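Local coordinates for alpha,alpha-trehalose-phosphate synthase (UDP-forming) (PDB 5TVG), which is a family 20 glycosyltransferase of the GT-B clan that binds uridine-5'-diphosphate, at residues A[250-255]-A[352-357]; A[360-365]-A[383-388]; A[135-140]-A[456-461]. All coordinates share one frame; numbering follows the deposited sequence.

Interaction 1: A[250-255]-A[352-357]. With UDP (uridine-5'-diphosphate), chain I.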
loop_
_atom_site.group_PDB
_atom_site.type_symbol
_atom_site.label_atom_id
_atom_site.label_comp_id
_atom_site.label_asym_id
_atom_site.label_seq_id
_atom_site.Cartn_x
_atom_site.Cartn_y
_atom_site.Cartn_z
ATOM N N GLY A 250 -7.147 -22.098 -37.161
ATOM C CA GLY A 250 -8.514 -21.891 -36.717
ATOM C C GLY A 250 -9.143 -23.097 -36.044
ATOM O O GLY A 250 -10.160 -22.951 -35.355
ATOM N N GLY A 251 -8.547 -24.278 -36.187
ATOM C CA GLY A 251 -9.135 -25.457 -35.579
ATOM C C GLY A 251 -8.361 -26.045 -34.410
ATOM O O GLY A 251 -8.715 -27.123 -33.917
ATOM N N ARG A 252 -7.307 -25.366 -33.960
ATOM C CA ARG A 252 -6.531 -25.864 -32.834
ATOM C C ARG A 252 -7.374 -25.845 -31.561
ATOM O O ARG A 252 -8.337 -25.085 -31.445
ATOM C CB ARG A 252 -5.261 -25.032 -32.648
ATOM C CG ARG A 252 -4.246 -25.165 -33.789
ATOM C CD ARG A 252 -3.872 -26.622 -34.049
ATOM N NE ARG A 252 -2.655 -26.746 -34.850
ATOM C CZ ARG A 252 -2.636 -26.841 -36.175
ATOM N NH1 ARG A 252 -1.479 -26.947 -36.816
ATOM N NH2 ARG A 252 -3.772 -26.828 -36.858
ATOM N N LYS A 253 -6.998 -26.702 -30.602
ATOM C CA LYS A 253 -7.799 -26.911 -29.392
ATOM C C LYS A 253 -8.058 -25.641 -28.595
ATOM O O LYS A 253 -9.214 -25.425 -28.190
ATOM C CB LYS A 253 -7.143 -27.980 -28.504
ATOM N N PRO A 254 -7.073 -24.780 -28.313
ATOM C CA PRO A 254 -7.397 -23.548 -27.569
ATOM C C PRO A 254 -8.425 -22.687 -28.278
ATOM O O PRO A 254 -9.258 -22.034 -27.624
ATOM C CB PRO A 254 -6.043 -22.822 -27.483
ATOM C CG PRO A 254 -5.006 -23.892 -27.699
ATOM C CD PRO A 254 -5.632 -24.857 -28.655
ATOM N N VAL A 255 -8.403 -22.692 -29.611
ATOM C CA VAL A 255 -9.331 -21.865 -30.365
ATOM C C VAL A 255 -10.737 -22.422 -30.248
ATOM O O VAL A 255 -11.708 -21.673 -30.047
ATOM C CB VAL A 255 -8.877 -21.766 -31.837
ATOM C CG1 VAL A 255 -9.788 -20.803 -32.607
ATOM C CG2 VAL A 255 -7.395 -21.371 -31.932
ATOM N N ARG A 352 2.236 -17.621 -31.117
ATOM C CA ARG A 352 1.821 -16.430 -31.865
ATOM C C ARG A 352 0.771 -16.757 -32.927
ATOM O O ARG A 352 -0.162 -15.978 -33.151
ATOM C CB ARG A 352 3.045 -15.766 -32.493
ATOM C CG ARG A 352 2.836 -14.341 -32.892
ATOM C CD ARG A 352 4.142 -13.576 -33.100
ATOM N NE ARG A 352 3.905 -12.465 -34.022
ATOM C CZ ARG A 352 3.962 -12.599 -35.340
ATOM N NH1 ARG A 352 4.262 -13.789 -35.840
ATOM N NH2 ARG A 352 3.731 -11.561 -36.153
ATOM N N ASN A 353 0.876 -17.915 -33.573
ATOM C CA ASN A 353 -0.149 -18.273 -34.551
ATOM C C ASN A 353 -1.513 -18.506 -33.898
ATOM O O ASN A 353 -2.549 -18.225 -34.526
ATOM C CB ASN A 353 0.279 -19.504 -35.326
ATOM C CG ASN A 353 1.449 -19.218 -36.238
ATOM O OD1 ASN A 353 2.212 -20.115 -36.565
ATOM N ND2 ASN A 353 1.630 -17.947 -36.602
ATOM N N LEU A 354 -1.549 -19.039 -32.665
ATOM C CA LEU A 354 -2.829 -19.124 -31.954
ATOM C C LEU A 354 -3.417 -17.734 -31.744
ATOM O O LEU A 354 -4.626 -17.526 -31.919
ATOM C CB LEU A 354 -2.659 -19.843 -30.607
ATOM C CG LEU A 354 -2.518 -21.369 -30.651
ATOM C CD1 LEU A 354 -2.188 -21.953 -29.285
ATOM C CD2 LEU A 354 -3.819 -21.976 -31.165
ATOM N N LEU A 355 -2.572 -16.764 -31.393
ATOM C CA LEU A 355 -3.061 -15.408 -31.194
ATOM C C LEU A 355 -3.794 -14.891 -32.435
ATOM O O LEU A 355 -4.825 -14.208 -32.321
ATOM C CB LEU A 355 -1.897 -14.486 -30.812
ATOM C CG LEU A 355 -1.194 -14.739 -29.476
ATOM C CD1 LEU A 355 -0.189 -13.662 -29.215
ATOM C CD2 LEU A 355 -2.213 -14.779 -28.328
ATOM N N MET A 356 -3.276 -15.202 -33.627
ATOM C CA MET A 356 -3.928 -14.759 -34.866
ATOM C C MET A 356 -5.316 -15.370 -35.027
ATOM O O MET A 356 -6.253 -14.693 -35.454
ATOM C CB MET A 356 -3.036 -15.080 -36.070
ATOM C CG MET A 356 -1.582 -14.597 -35.873
ATOM S SD MET A 356 -1.495 -12.837 -35.446
ATOM C CE MET A 356 0.097 -12.721 -34.675
ATOM N N ALA A 357 -5.471 -16.655 -34.705
ATOM C CA ALA A 357 -6.803 -17.244 -34.767
ATOM C C ALA A 357 -7.757 -16.613 -33.733
ATOM O O ALA A 357 -8.963 -16.544 -33.992
ATOM C CB ALA A 357 -6.731 -18.763 -34.594
HETATM N N1 UDP I . 3.256 -11.689 -28.649
HETATM C C2 UDP I . 3.214 -13.069 -28.722
HETATM N N3 UDP I . 2.695 -13.698 -27.621
HETATM C C4 UDP I . 2.224 -13.103 -26.467
HETATM C C5 UDP I . 2.306 -11.660 -26.458
HETATM C C6 UDP I . 2.822 -11.017 -27.527
HETATM O O2 UDP I . 3.586 -13.694 -29.703
HETATM O O4 UDP I . 1.795 -13.820 -25.540
HETATM C "C1'" UDP I . 3.820 -10.970 -29.815
HETATM C "C2'" UDP I . 2.824 -10.209 -30.692
HETATM O "O2'" UDP I . 2.368 -11.088 -31.703
HETATM C "C3'" UDP I . 3.727 -9.147 -31.312
HETATM C "C4'" UDP I . 4.690 -8.830 -30.175
HETATM O "O4'" UDP I . 4.748 -10.015 -29.354
HETATM O "O3'" UDP I . 4.395 -9.542 -32.506
HETATM C "C5'" UDP I . 4.195 -7.705 -29.312
HETATM O "O5'" UDP I . 4.839 -6.558 -29.861
HETATM P PA UDP I . 4.175 -5.143 -29.799
HETATM O O1A UDP I . 4.900 -4.311 -30.799
HETATM O O2A UDP I . 2.663 -5.230 -29.925
HETATM O O3A UDP I . 4.499 -4.617 -28.327
HETATM P PB UDP I . 5.780 -4.953 -27.452
HETATM O O1B UDP I . 6.927 -5.006 -28.467
HETATM O O2B UDP I . 6.039 -3.669 -26.679
HETATM O O3B UDP I . 5.581 -6.166 -26.611
#
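Arg352 NE is shared between the two ribose hydroxyl oxygens of uridine-5'-diphosphate, at the start of helix 352-361, which also packs Leu354 against Arg252, Pro254 and Val255. The setting is the nucleotide-binding, Rossmann-like domain of a GT-B glycosyltransferase. Both bonds are weak: NE is 3.1 Å from O2' of the ligand, strongly bent at 127°, and 3.3 Å from O3', straighter at 150°. Because CG of Arg352 lies anti to the backbone N (chi1 -161°) and the chain stays extended, CG and CD pass alongside the uracil oxygen O2 on the way to the ribose. Met356 CE sits 3.8 Å above one face of the guanidinium, toward its rim, while Ser28 O takes NH1. Glu380 OE1, in a salt bridge with NH2, is also hydrogen-bonded to the ligand, consistent with setting the arginine against the nucleotide. Leu355 CD1 meets the base at N3, 3.3 Å away.

Turned toward 250-255, the helix offers only carbon. Leu354 CD2 sits 3.7 Å from both Arg252 CB and Val255 CG2, and its other methyl, CD1, touches Pro254 CG, the two side chains crossing at about a right angle. Pro254 also packs on Leu338 of the second subunit, which places this edge of the contact at a subunit interface. One turn further along the helix, Ala357 CB rests 3.8 Å from Val255 CG2 and faces the bare CA of Gly250.

Interaction 2: A[360-365]-A[383-388]. With MG (magnesium ion), chain O.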
loop_
_atom_site.group_PDB
_atom_site.type_symbol
_atom_site.label_atom_id
_atom_site.label_comp_id
_atom_site.label_asym_id
_atom_site.label_seq_id
_atom_site.Cartn_x
_atom_site.Cartn_y
_atom_site.Cartn_z
ATOM N N ARG A 360 -8.912 -13.171 -35.253
ATOM C CA ARG A 360 -9.913 -13.373 -36.303
ATOM C C ARG A 360 -11.296 -13.677 -35.725
ATOM O O ARG A 360 -12.311 -13.178 -36.224
ATOM C CB ARG A 360 -9.467 -14.508 -37.206
ATOM C CG ARG A 360 -10.290 -14.745 -38.447
ATOM C CD ARG A 360 -9.519 -15.757 -39.324
ATOM N NE ARG A 360 -10.119 -15.953 -40.634
ATOM C CZ ARG A 360 -9.732 -15.324 -41.738
ATOM N NH1 ARG A 360 -8.729 -14.444 -41.691
ATOM N NH2 ARG A 360 -10.348 -15.580 -42.889
ATOM N N MET A 361 -11.352 -14.528 -34.699
ATOM C CA MET A 361 -12.631 -14.910 -34.108
ATOM C C MET A 361 -13.326 -13.716 -33.479
ATOM O O MET A 361 -14.554 -13.654 -33.488
ATOM C CB MET A 361 -12.436 -16.031 -33.070
ATOM C CG MET A 361 -13.748 -16.644 -32.515
ATOM S SD MET A 361 -13.403 -17.703 -31.059
ATOM C CE MET A 361 -11.714 -18.125 -31.466
ATOM N N SER A 362 -12.560 -12.756 -32.957
ATOM C CA SER A 362 -13.113 -11.647 -32.196
ATOM C C SER A 362 -13.827 -10.636 -33.083
ATOM O O SER A 362 -13.621 -10.564 -34.301
ATOM C CB SER A 362 -12.024 -10.905 -31.433
ATOM O OG SER A 362 -11.127 -10.315 -32.353
ATOM N N GLN A 363 -14.684 -9.831 -32.429
ATOM C CA GLN A 363 -15.349 -8.704 -33.067
ATOM C C GLN A 363 -14.593 -7.400 -32.857
ATOM O O GLN A 363 -14.726 -6.483 -33.669
ATOM C CB GLN A 363 -16.788 -8.541 -32.508
ATOM C CG GLN A 363 -17.767 -9.601 -33.026
ATOM C CD GLN A 363 -17.387 -11.060 -32.628
ATOM O OE1 GLN A 363 -17.236 -11.393 -31.453
ATOM N NE2 GLN A 363 -17.204 -11.901 -33.624
ATOM N N VAL A 364 -13.790 -7.294 -31.803
ATOM C CA VAL A 364 -13.105 -6.049 -31.470
ATOM C C VAL A 364 -11.675 -6.350 -31.060
ATOM O O VAL A 364 -11.429 -7.247 -30.244
ATOM C CB VAL A 364 -13.812 -5.300 -30.316
ATOM C CG1 VAL A 364 -13.075 -4.016 -29.981
ATOM C CG2 VAL A 364 -15.287 -5.038 -30.642
ATOM N N GLY A 365 -10.730 -5.554 -31.585
ATOM C CA GLY A 365 -9.382 -5.515 -31.056
ATOM C C GLY A 365 -9.209 -4.267 -30.208
ATOM O O GLY A 365 -9.415 -3.151 -30.673
ATOM N N ALA A 383 -4.630 -7.733 -39.707
ATOM C CA ALA A 383 -4.273 -8.742 -40.708
ATOM C C ALA A 383 -4.950 -10.080 -40.483
ATOM O O ALA A 383 -5.081 -10.856 -41.437
ATOM C CB ALA A 383 -2.767 -8.971 -40.735
ATOM N N SER A 384 -5.377 -10.373 -39.251
ATOM C CA SER A 384 -5.975 -11.665 -38.980
ATOM C C SER A 384 -7.407 -11.748 -39.461
ATOM O O SER A 384 -7.960 -12.857 -39.529
ATOM C CB SER A 384 -5.949 -11.962 -37.468
ATOM O OG SER A 384 -4.618 -11.994 -36.957
ATOM N N GLN A 385 -8.035 -10.609 -39.756
ATOM C CA GLN A 385 -9.480 -10.611 -39.925
ATOM C C GLN A 385 -9.884 -11.245 -41.241
ATOM O O GLN A 385 -9.188 -11.155 -42.246
ATOM C CB GLN A 385 -10.066 -9.188 -39.834
ATOM C CG GLN A 385 -9.852 -8.496 -38.486
ATOM C CD GLN A 385 -10.355 -9.326 -37.321
ATOM O OE1 GLN A 385 -11.555 -9.638 -37.232
ATOM N NE2 GLN A 385 -9.439 -9.734 -36.438
ATOM N N ASP A 386 -11.057 -11.835 -41.232
ATOM C CA ASP A 386 -11.699 -12.259 -42.460
ATOM C C ASP A 386 -12.339 -11.051 -43.145
ATOM O O ASP A 386 -13.232 -10.416 -42.557
ATOM C CB ASP A 386 -12.746 -13.306 -42.122
ATOM C CG ASP A 386 -13.447 -13.847 -43.330
ATOM O OD1 ASP A 386 -13.237 -13.340 -44.458
ATOM O OD2 ASP A 386 -14.241 -14.782 -43.139
ATOM N N PRO A 387 -11.930 -10.710 -44.372
ATOM C CA PRO A 387 -12.508 -9.537 -45.057
ATOM C C PRO A 387 -13.989 -9.649 -45.322
ATOM O O PRO A 387 -14.624 -8.630 -45.600
ATOM C CB PRO A 387 -11.721 -9.455 -46.378
ATOM C CG PRO A 387 -11.152 -10.827 -46.552
ATOM C CD PRO A 387 -10.869 -11.350 -45.175
ATOM N N ALA A 388 -14.554 -10.851 -45.303
ATOM C CA ALA A 388 -15.992 -10.984 -45.469
ATOM C C ALA A 388 -16.754 -10.603 -44.197
ATOM O O ALA A 388 -17.953 -10.291 -44.262
ATOM C CB ALA A 388 -16.324 -12.415 -45.886
HETATM MG MG MG O . -12.883 -11.174 -36.363
HETATM O O HOH W 1 -13.056 -12.059 -38.872
HETATM O O HOH W 2 -15.238 -10.521 -37.111
#
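With CG anti to the backbone N (chi1 -173°) and the chain extended from CG to NE, Arg360 stretches past the carbonyl of Ser384, while Gln385 bends at chi2 (-54°) and brings its amide oxygen back to a magnesium ion that Arg360 holds through its main chain. NH1 of Arg360 donates to Ser384 O at 2.8 Å and 142°, approaching from above the carbonyl plane; the aliphatic part of the arginine runs along the same oxygen. Asp386 CB lies over one face of the guanidinium, 3.4 Å from Arg360 NH2. The carboxylate is nearly parallel to that group, but its OD1 is 4.0 Å from NH2 and well out of the guanidinium plane, so this long salt bridge is one of charges alone. The same OD1 accepts from Ala388 N in an Asx turn.

The metal is gripped by Arg360 O at 2.1 Å, Ser362 O at 2.3 Å and Gln385 OE1 at 2.2 Å, with water 2 as a longer fourth ligand. Water 1 bridges Arg360 O to Asp386 N. The Gln385 amide has its rotation fixed: NE2 donates to Phe359 O and Tyr381 O, and OE1 also accepts from Gly391 N. Ser362 OG pairs with Phe359 O and Tyr381 OH. The ion thus ties together the ends of helices 352-361 and 376-384, apart from the nucleotide, at the edge of the beta-alpha-beta unit of strand 364-367, helix 376-384 and strand 392-396, whose first strand follows helix 352-361.

Interaction 3: A[135-140]-A[456-461]; sequences LIWVHD and TFVADL
Trp137 leaves strand 135-139 with CG anti to its backbone N (chi1 -171°), which lays the indole against Phe457 of helix 450-461. Its CB touches Leu461 CD2 at 3.9 Å. Next, CG and CD1 come over the phenyl rim, CD1 being 3.3 Å from Phe457 CE1. NE1 stands over the centre of the Phe457 ring, 3.2 Å above its plane, and CE2 follows above CD1 of the phenylalanine. Beyond the five-membered ring, CZ2 and CH2 slide off the phenyl and over Phe457 CB, an off-centre CH-pi contact; CZ3, on the far rim, meets Val458 CG2 at 4.2 Å. The five-membered ring of Trp137 and the ring of Phe457 form an offset stack, their planes 6° apart. His139 NE2 comes 3.1 Å above the opposite face of the Trp137 indole, offset toward the rim, so both faces have a neighbour; ND1 of that histidine is bonded to His164.

At the start of the strand, Leu461 CG lies 3.8 Å from Leu135 CB, and its CD2 lies in plane at the edge of Phe457. Thus helix 450-461, near the C-terminus, returns to pack on the N-terminal sheet, as in other GT-B enzymes, running at 134° to the strand. What joins them is stacked aromatic surface and aliphatic carbon, held by dispersion and close fit rather than by charge.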
loop_
_atom_site.group_PDB
_atom_site.type_symbol
_atom_site.label_atom_id
_atom_site.label_comp_id
_atom_site.label_asym_id
_atom_site.label_seq_id
_atom_site.Cartn_x
_atom_site.Cartn_y
_atom_site.Cartn_z
ATOM N N LEU A 135 28.206 -3.967 -42.411
ATOM C CA LEU A 135 27.134 -3.032 -42.078
ATOM C C LEU A 135 26.579 -3.395 -40.707
ATOM O O LEU A 135 26.019 -4.477 -40.527
ATOM C CB LEU A 135 26.009 -3.082 -43.117
ATOM C CG LEU A 135 26.458 -3.179 -44.595
ATOM C CD1 LEU A 135 25.302 -3.549 -45.518
ATOM C CD2 LEU A 135 27.105 -1.890 -45.076
ATOM N N ILE A 136 26.658 -2.471 -39.765
ATOM C CA ILE A 136 26.306 -2.767 -38.386
ATOM C C ILE A 136 24.967 -2.095 -38.082
ATOM O O ILE A 136 24.854 -0.862 -38.120
ATOM C CB ILE A 136 27.412 -2.316 -37.420
ATOM C CG1 ILE A 136 28.758 -2.902 -37.867
ATOM C CG2 ILE A 136 27.063 -2.710 -35.986
ATOM C CD1 ILE A 136 29.957 -2.376 -37.093
ATOM N N TRP A 137 23.975 -2.901 -37.707
ATOM C CA TRP A 137 22.625 -2.425 -37.448
ATOM C C TRP A 137 22.326 -2.683 -35.975
ATOM O O TRP A 137 22.067 -3.827 -35.586
ATOM C CB TRP A 137 21.627 -3.145 -38.364
ATOM C CG TRP A 137 20.189 -2.569 -38.352
ATOM C CD1 TRP A 137 19.722 -1.482 -37.637
ATOM C CD2 TRP A 137 19.073 -3.055 -39.100
ATOM N NE1 TRP A 137 18.382 -1.258 -37.917
ATOM C CE2 TRP A 137 17.956 -2.218 -38.796
ATOM C CE3 TRP A 137 18.899 -4.122 -39.992
ATOM C CZ2 TRP A 137 16.688 -2.419 -39.354
ATOM C CZ3 TRP A 137 17.646 -4.322 -40.548
ATOM C CH2 TRP A 137 16.538 -3.479 -40.204
ATOM N N VAL A 138 22.340 -1.614 -35.158
ATOM C CA VAL A 138 22.174 -1.726 -33.708
ATOM C C VAL A 138 20.723 -1.400 -33.370
ATOM O O VAL A 138 20.131 -0.483 -33.969
ATOM C CB VAL A 138 23.142 -0.785 -32.955
ATOM C CG1 VAL A 138 23.003 -0.953 -31.457
ATOM C CG2 VAL A 138 24.607 -1.030 -33.372
ATOM N N HIS A 139 20.131 -2.164 -32.437
ATOM C CA HIS A 139 18.690 -2.091 -32.169
ATOM C C HIS A 139 18.422 -1.744 -30.713
ATOM O O HIS A 139 18.873 -2.457 -29.804
ATOM C CB HIS A 139 17.975 -3.398 -32.512
ATOM C CG HIS A 139 17.881 -3.651 -33.987
ATOM N ND1 HIS A 139 16.744 -3.386 -34.719
ATOM C CD2 HIS A 139 18.811 -4.094 -34.875
ATOM C CE1 HIS A 139 16.969 -3.680 -35.990
ATOM N NE2 HIS A 139 18.211 -4.119 -36.108
ATOM N N ASP A 140 17.712 -0.635 -30.515
ATOM C CA ASP A 140 16.914 -0.321 -29.331
ATOM C C ASP A 140 17.716 0.252 -28.167
ATOM O O ASP A 140 18.958 0.244 -28.154
ATOM C CB ASP A 140 16.120 -1.558 -28.892
ATOM C CG ASP A 140 14.626 -1.251 -28.626
ATOM O OD1 ASP A 140 14.229 -0.070 -28.696
ATOM O OD2 ASP A 140 13.841 -2.190 -28.330
ATOM N N THR A 456 14.621 -0.779 -46.733
ATOM C CA THR A 456 14.942 0.643 -46.639
ATOM C C THR A 456 16.072 0.903 -45.648
ATOM O O THR A 456 16.915 1.765 -45.887
ATOM C CB THR A 456 13.682 1.433 -46.225
ATOM O OG1 THR A 456 12.709 1.390 -47.285
ATOM C CG2 THR A 456 14.009 2.866 -45.850
ATOM N N PHE A 457 16.054 0.257 -44.477
ATOM C CA PHE A 457 17.160 0.490 -43.559
ATOM C C PHE A 457 18.467 -0.089 -44.121
ATOM O O PHE A 457 19.531 0.521 -44.002
ATOM C CB PHE A 457 16.871 -0.090 -42.168
ATOM C CG PHE A 457 17.697 0.560 -41.088
ATOM C CD1 PHE A 457 19.045 0.195 -40.908
ATOM C CD2 PHE A 457 17.159 1.599 -40.304
ATOM C CE1 PHE A 457 19.837 0.827 -39.965
ATOM C CE2 PHE A 457 17.948 2.243 -39.363
ATOM C CZ PHE A 457 19.297 1.843 -39.174
ATOM N N VAL A 458 18.413 -1.282 -44.698
ATOM C CA VAL A 458 19.624 -1.868 -45.249
ATOM C C VAL A 458 20.166 -0.999 -46.391
ATOM O O VAL A 458 21.370 -0.738 -46.463
ATOM C CB VAL A 458 19.354 -3.314 -45.703
ATOM C CG1 VAL A 458 20.522 -3.840 -46.572
ATOM C CG2 VAL A 458 19.086 -4.201 -44.499
ATOM N N ALA A 459 19.266 -0.464 -47.239
ATOM C CA ALA A 459 19.687 0.398 -48.347
ATOM C C ALA A 459 20.416 1.630 -47.841
ATOM O O ALA A 459 21.456 2.015 -48.395
ATOM C CB ALA A 459 18.481 0.813 -49.204
ATOM N N ASP A 460 19.901 2.249 -46.771
ATOM C CA ASP A 460 20.594 3.375 -46.159
ATOM C C ASP A 460 21.949 2.966 -45.588
ATOM O O ASP A 460 22.923 3.724 -45.678
ATOM C CB ASP A 460 19.718 3.985 -45.074
ATOM C CG ASP A 460 18.565 4.820 -45.648
ATOM O OD1 ASP A 460 18.565 5.091 -46.868
ATOM O OD2 ASP A 460 17.638 5.154 -44.891
ATOM N N LEU A 461 22.042 1.753 -45.035
ATOM C CA LEU A 461 23.300 1.272 -44.477
ATOM C C LEU A 461 24.348 1.066 -45.585
ATOM O O LEU A 461 25.524 1.411 -45.416
ATOM C CB LEU A 461 22.980 -0.006 -43.694
ATOM C CG LEU A 461 23.445 -0.335 -42.283
ATOM C CD1 LEU A 461 23.522 0.858 -41.381
ATOM C CD2 LEU A 461 22.337 -1.216 -41.730
#

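Interactions 1 and 2 sit side by side in the nucleotide-binding half of the fold, their centres 13 Å apart. Both draw on helix 352-361: interaction 1 uses its start and interaction 2 its end. They touch where Met356 O meets Ser384 CB and where Val255 CG1 meets Met361 CE. Interaction 3 lies on the sheet of the N-terminal domain, with its centre 34 Å from that of interaction 1 and 33 Å from that of interaction 2. Along the chain, interaction 1 closes before interaction 2 opens, and both are nested inside the long loop that 135-140 and 456-461 close. The chain therefore builds the second domain and then returns to the first, the two-domain plan of GT-B proteins.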